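Side-chain contacts in DUF3863 domain-containing protein (Parabacteroides distasonis, PDB 3LM3), which is of unknown function but is probably a glycoside hydrolase or deacetylase acting on carbohydrates: residues H264-H269 against T308-R313; A394-D399 against K407-I412. All blocks are in the same frame, centred on the assembly; numbering follows the deposited sequence. Where two conformers were deposited one is given.

Contact 1 of 2, residues H264-H269 against T308-R313; sequences HTEAIH and TGTKER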
loop_
_atom_site.group_PDB
_atom_site.type_symbol
_atom_site.label_atom_id
_atom_site.label_comp_id
_atom_site.label_asym_id
_atom_site.label_seq_id
_atom_site.Cartn_x
_atom_site.Cartn_y
_atom_site.Cartn_z
ATOM N N HIS A 264 3.661 5.872 15.763
ATOM C CA HIS A 264 2.437 6.659 15.760
ATOM C C HIS A 264 1.501 6.214 14.633
ATOM O O HIS A 264 0.291 6.048 14.817
ATOM C CB HIS A 264 2.769 8.143 15.581
ATOM C CG HIS A 264 1.570 9.001 15.337
ATOM N ND1 HIS A 264 0.796 9.479 16.367
ATOM C CD2 HIS A 264 0.991 9.429 14.185
ATOM C CE1 HIS A 264 -0.196 10.190 15.862
ATOM N NE2 HIS A 264 -0.119 10.151 14.542
ATOM N N THR A 265 2.077 6.044 13.442
ATOM C CA THR A 265 1.287 5.646 12.291
ATOM C C THR A 265 0.719 4.257 12.490
ATOM O O THR A 265 -0.476 4.020 12.197
ATOM C CB THR A 265 2.096 5.758 11.008
ATOM O OG1 THR A 265 2.554 7.120 10.839
ATOM C CG2 THR A 265 1.273 5.358 9.802
ATOM N N GLU A 266 1.525 3.342 13.026
ATOM C CA GLU A 266 0.978 2.015 13.331
ATOM C C GLU A 266 -0.139 2.065 14.345
ATOM O O GLU A 266 -1.104 1.302 14.259
ATOM C CB GLU A 266 2.053 1.038 13.779
ATOM C CG GLU A 266 3.042 0.748 12.705
ATOM C CD GLU A 266 3.941 -0.399 13.048
ATOM O OE1 GLU A 266 4.382 -0.513 14.236
ATOM O OE2 GLU A 266 4.237 -1.204 12.155
ATOM N N ALA A 267 -0.037 2.974 15.325
ATOM C CA ALA A 267 -1.047 3.062 16.379
ATOM C C ALA A 267 -2.428 3.493 15.848
ATOM O O ALA A 267 -3.443 3.151 16.443
ATOM C CB ALA A 267 -0.589 3.991 17.497
ATOM N N ILE A 268 -2.470 4.195 14.717
ATOM C CA ILE A 268 -3.741 4.494 14.068
ATOM C C ILE A 268 -4.540 3.207 13.845
ATOM O O ILE A 268 -5.776 3.155 13.989
ATOM C CB ILE A 268 -3.524 5.183 12.703
ATOM C CG1 ILE A 268 -2.762 6.495 12.872
ATOM C CG2 ILE A 268 -4.851 5.399 11.917
ATOM C CD1 ILE A 268 -2.318 7.124 11.500
ATOM N N HIS A 269 -3.810 2.151 13.498
ATOM C CA HIS A 269 -4.361 0.848 13.158
ATOM C C HIS A 269 -4.445 -0.114 14.320
ATOM O O HIS A 269 -5.412 -0.864 14.447
ATOM C CB HIS A 269 -3.511 0.271 12.030
ATOM C CG HIS A 269 -3.568 1.133 10.828
ATOM N ND1 HIS A 269 -4.611 1.044 9.931
ATOM C CD2 HIS A 269 -2.867 2.237 10.490
ATOM C CE1 HIS A 269 -4.509 2.020 9.054
ATOM N NE2 HIS A 269 -3.457 2.762 9.370
ATOM N N THR A 308 11.021 -4.807 16.347
ATOM C CA THR A 308 11.091 -4.950 17.792
ATOM C C THR A 308 10.130 -4.007 18.503
ATOM O O THR A 308 9.469 -4.390 19.460
ATOM C CB THR A 308 12.506 -4.671 18.306
ATOM O OG1 THR A 308 13.399 -5.684 17.809
ATOM C CG2 THR A 308 12.526 -4.670 19.833
ATOM N N GLY A 309 10.033 -2.771 18.024
ATOM C CA GLY A 309 9.165 -1.798 18.646
ATOM C C GLY A 309 7.684 -2.143 18.490
ATOM O O GLY A 309 6.867 -1.961 19.386
ATOM N N THR A 310 7.346 -2.670 17.310
ATOM C CA THR A 310 5.996 -3.147 17.051
ATOM C C THR A 310 5.648 -4.302 17.980
ATOM O O THR A 310 4.587 -4.307 18.581
ATOM C CB THR A 310 5.859 -3.555 15.574
ATOM O OG1 THR A 310 6.186 -2.444 14.723
ATOM C CG2 THR A 310 4.438 -4.001 15.254
ATOM N N LYS A 311 6.530 -5.289 18.081
ATOM C CA LYS A 311 6.270 -6.459 18.938
ATOM C C LYS A 311 6.249 -6.094 20.423
ATOM O O LYS A 311 5.535 -6.715 21.214
ATOM C CB LYS A 311 7.284 -7.572 18.664
ATOM C CG LYS A 311 7.214 -8.202 17.294
ATOM C CD LYS A 311 5.949 -8.990 16.992
ATOM C CE LYS A 311 5.894 -10.314 17.665
ATOM N NZ LYS A 311 4.754 -11.106 17.094
ATOM N N GLU A 312 7.034 -5.113 20.826
ATOM C CA GLU A 312 7.041 -4.709 22.222
ATOM C C GLU A 312 5.692 -4.124 22.628
ATOM O O GLU A 312 5.138 -4.475 23.684
ATOM C CB GLU A 312 8.142 -3.696 22.480
ATOM C CG GLU A 312 8.218 -3.173 23.898
ATOM C CD GLU A 312 9.410 -2.257 24.075
ATOM O OE1 GLU A 312 10.549 -2.775 24.090
ATOM O OE2 GLU A 312 9.207 -1.027 24.164
ATOM N N ARG A 313 5.135 -3.268 21.776
ATOM C CA ARG A 313 3.906 -2.564 22.105
ATOM C C ARG A 313 2.655 -3.392 21.832
ATOM O O ARG A 313 1.671 -3.283 22.561
ATOM C CB ARG A 313 3.888 -1.245 21.352
ATOM C CG ARG A 313 2.712 -0.376 21.652
ATOM C CD ARG A 313 2.975 1.029 21.189
ATOM N NE ARG A 313 1.790 1.863 21.250
ATOM C CZ ARG A 313 1.722 3.117 20.794
ATOM N NH1 ARG A 313 2.810 3.719 20.309
ATOM N NH2 ARG A 313 0.562 3.773 20.811
#
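Glu-266 reaches out from helix 255-277 and lays one carboxylate oxygen against the hydroxyl of Thr-310 on helix 296-313. The two helices flank strand 280-287 in chain order, and strand 318-320 follows the second one. This alternation of helices and parallel strands is consistent with a (beta/alpha) barrel, as in the sugar hydrolase and deacetylase clan to which the family belongs.

OE1 of Glu-266 lies 2.7 Å from OG1 of Thr-310. The two side chains cross at about a right angle. With chi1 at -65° the glutamate CG sits beside the backbone N, and from there the chain runs extended across the gap. OG1 of Thr-310 is also turned beside its own backbone N (chi1 -57°), back along the helix. It therefore has a second acceptor within reach, the carbonyl O of Trp-306. CG2 of Thr-310 packs at 3.6 Å from the same glutamate OE1.

The other carboxylate oxygen, OE2, accepts from the indole NE1 of Trp-306. With OE1 against Thr-310 and OE2 held by Trp-306, the buried carboxylate is probably limited in how it can turn. Thr-310 also touches Met-263, Phe-270 and Phe-319.

Near the surface, Arg-313 spans the same gap with a chain extended as far as NE. Its charge is paired with Asp-271, one helical turn beyond Ala-267. On the way the guanidinium passes obliquely by the alanine methyl, with NH2 of Arg-313 3.5 Å from CB of Ala-267.

Contact 2 of 2, residues A394-D399 against K407-I412; sequences AHEPAD and KDWSLI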
loop_
_atom_site.group_PDB
_atom_site.type_symbol
_atom_site.label_atom_id
_atom_site.label_comp_id
_atom_site.label_asym_id
_atom_site.label_seq_id
_atom_site.Cartn_x
_atom_site.Cartn_y
_atom_site.Cartn_z
ATOM N N ALA A 394 -17.336 5.122 -12.967
ATOM C CA ALA A 394 -15.947 5.493 -13.091
ATOM C C ALA A 394 -15.361 4.896 -14.367
ATOM O O ALA A 394 -15.915 3.956 -14.958
ATOM C CB ALA A 394 -15.148 5.005 -11.832
ATOM N N HIS A 395 -14.264 5.492 -14.804
ATOM C CA HIS A 395 -13.527 5.134 -16.026
ATOM C C HIS A 395 -12.033 5.224 -15.799
ATOM O O HIS A 395 -11.595 6.252 -15.252
ATOM C CB HIS A 395 -13.843 6.137 -17.147
ATOM C CG HIS A 395 -15.298 6.286 -17.428
ATOM N ND1 HIS A 395 -16.075 7.275 -16.854
ATOM C CD2 HIS A 395 -16.125 5.552 -18.200
ATOM C CE1 HIS A 395 -17.320 7.137 -17.268
ATOM N NE2 HIS A 395 -17.377 6.104 -18.087
ATOM N N GLU A 396 -11.253 4.272 -16.292
ATOM C CA GLU A 396 -9.813 4.363 -16.273
ATOM C C GLU A 396 -9.306 4.916 -17.596
ATOM O O GLU A 396 -10.032 4.898 -18.604
ATOM C CB GLU A 396 -9.209 2.961 -16.039
ATOM C CG GLU A 396 -9.492 2.314 -14.701
ATOM C CD GLU A 396 -9.044 0.875 -14.661
ATOM O OE1 GLU A 396 -8.790 0.254 -15.734
ATOM O OE2 GLU A 396 -8.857 0.376 -13.532
ATOM N N PRO A 397 -8.046 5.355 -17.609
ATOM C CA PRO A 397 -7.449 5.753 -18.904
ATOM C C PRO A 397 -7.465 4.650 -19.945
ATOM O O PRO A 397 -7.326 3.475 -19.620
ATOM C CB PRO A 397 -6.022 6.145 -18.515
ATOM C CG PRO A 397 -6.104 6.468 -17.089
ATOM C CD PRO A 397 -7.120 5.577 -16.486
ATOM N N ALA A 398 -7.627 5.036 -21.212
ATOM C CA ALA A 398 -7.485 4.142 -22.308
ATOM C C ALA A 398 -6.057 3.599 -22.316
ATOM O O ALA A 398 -5.130 4.203 -21.723
ATOM C CB ALA A 398 -7.790 4.891 -23.614
ATOM N N ASP A 399 -5.906 2.425 -22.908
ATOM C CA ASP A 399 -4.597 1.747 -22.903
ATOM C C ASP A 399 -3.454 2.706 -23.276
ATOM O O ASP A 399 -3.455 3.304 -24.358
ATOM C CB ASP A 399 -4.565 0.614 -23.924
ATOM C CG ASP A 399 -4.840 -0.745 -23.346
ATOM O OD1 ASP A 399 -4.807 -0.939 -22.121
ATOM O OD2 ASP A 399 -5.059 -1.660 -24.172
ATOM N N LYS A 407 -0.489 8.843 -16.658
ATOM C CA LYS A 407 0.061 8.905 -15.294
ATOM C C LYS A 407 -1.000 9.143 -14.225
ATOM O O LYS A 407 -0.746 8.833 -13.069
ATOM C CB LYS A 407 1.155 9.968 -15.201
ATOM C CG LYS A 407 2.353 9.656 -16.085
ATOM C CD LYS A 407 3.525 10.559 -15.741
ATOM C CE LYS A 407 4.697 10.329 -16.669
ATOM N NZ LYS A 407 5.980 10.663 -15.980
ATOM N N ASP A 408 -2.175 9.610 -14.605
ATOM C CA ASP A 408 -3.215 10.003 -13.643
ATOM C C ASP A 408 -4.396 9.058 -13.689
ATOM O O ASP A 408 -5.244 9.109 -14.566
ATOM C CB ASP A 408 -3.670 11.448 -13.884
ATOM C CG ASP A 408 -4.660 11.954 -12.817
ATOM O OD1 ASP A 408 -4.982 11.205 -11.862
ATOM O OD2 ASP A 408 -5.106 13.123 -12.939
ATOM N N TRP A 409 -4.392 8.141 -12.713
ATOM C CA TRP A 409 -5.458 7.152 -12.548
ATOM C C TRP A 409 -6.359 7.449 -11.346
ATOM O O TRP A 409 -7.124 6.588 -10.918
ATOM C CB TRP A 409 -4.851 5.750 -12.415
ATOM C CG TRP A 409 -4.228 5.262 -13.686
ATOM C CD1 TRP A 409 -3.183 5.826 -14.347
ATOM C CD2 TRP A 409 -4.606 4.107 -14.448
ATOM N NE1 TRP A 409 -2.904 5.112 -15.479
ATOM C CE2 TRP A 409 -3.768 4.057 -15.570
ATOM C CE3 TRP A 409 -5.601 3.132 -14.317
ATOM C CZ2 TRP A 409 -3.888 3.073 -16.545
ATOM C CZ3 TRP A 409 -5.686 2.132 -15.256
ATOM C CH2 TRP A 409 -4.859 2.129 -16.376
ATOM N N SER A 410 -6.280 8.654 -10.797
ATOM C CA SER A 410 -7.057 8.970 -9.607
ATOM C C SER A 410 -8.547 8.962 -9.851
ATOM O O SER A 410 -9.018 9.334 -10.924
ATOM C CB SER A 410 -6.643 10.318 -9.024
ATOM O OG SER A 410 -5.282 10.291 -8.590
ATOM N N LEU A 411 -9.279 8.546 -8.834
ATOM C CA LEU A 411 -10.742 8.583 -8.847
ATOM C C LEU A 411 -11.165 9.781 -8.003
ATOM O O LEU A 411 -11.039 9.786 -6.768
ATOM C CB LEU A 411 -11.311 7.257 -8.323
ATOM C CG LEU A 411 -12.788 6.992 -8.635
ATOM C CD1 LEU A 411 -13.123 5.500 -8.474
ATOM C CD2 LEU A 411 -13.721 7.881 -7.772
ATOM N N ILE A 412 -11.633 10.837 -8.674
ATOM C CA ILE A 412 -11.938 12.110 -8.034
ATOM C C ILE A 412 -13.266 12.602 -8.578
ATOM O O ILE A 412 -13.504 12.535 -9.810
ATOM C CB ILE A 412 -10.812 13.129 -8.350
ATOM C CG1 ILE A 412 -9.530 12.737 -7.626
ATOM C CG2 ILE A 412 -11.175 14.562 -7.935
ATOM C CD1 ILE A 412 -8.283 13.562 -7.991
HETATM O O HOH W 1 -9.057 7.434 -13.639
#
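CD of Pro-397 stands over the six-membered ring of Trp-409, 3.6 Å from its centroid and 14° off the ring normal. This is a CH-pi contact between two irregular segments. Their touching parts run in nearly opposite directions, yet no hydrogen bond joins them directly. CG of Pro-397 lies nearly over CE2 of Trp-409, 3.7 Å away. The tryptophan CG lies beside its backbone N, and the second torsion, chi2 62°, turns one face of the indole to the proline.

Glu-396 passes the edge of the same ring. Its CD is 3.6 Å from CZ3 of Trp-409, with the carboxylate plane turned 64° from the ring. OE1 of Glu-396 forms a salt bridge with Arg-120, and OE2 accepts from the backbone N of Ala-154 and of Phe-199. NE1 of Trp-409 is bonded to the O of Ala-406.

Next to the tryptophan, OD1 of Asp-408 accepts from N of Ser-410 at 3.1 Å, an Asx turn. One water bridges O of His-395 and, weakly, O of Ser-410.

Replacing Trp-409 by an alanine would remove the indole, is likely to open a gap under Pro-397 and beside the chain of Glu-396, and would probably leave the carbonyl of Ala-406 without its indole N-H. The direct touch between the segments is thus mainly apolar and CH-pi, and the charge of Glu-396 is met outside it.

Contact 1 and contact 2 lie on opposite sides of the chain's centre. Their centres are about 34 Å apart and their nearest atoms about 19 Å apart, so they do not touch. They come in series along the chain: contact 1 is complete before contact 2 begins. They share no helix or strand. Contact 1 joins helices 255-277 and 296-313 in the DUF3863 part of the sequence. Contact 2 lies in the long loop between strand 383-389 and helix 434-443, in the DUF3864 part. Through Arg-120 and Ala-154, however, that loop is tied to much earlier parts of the same chain.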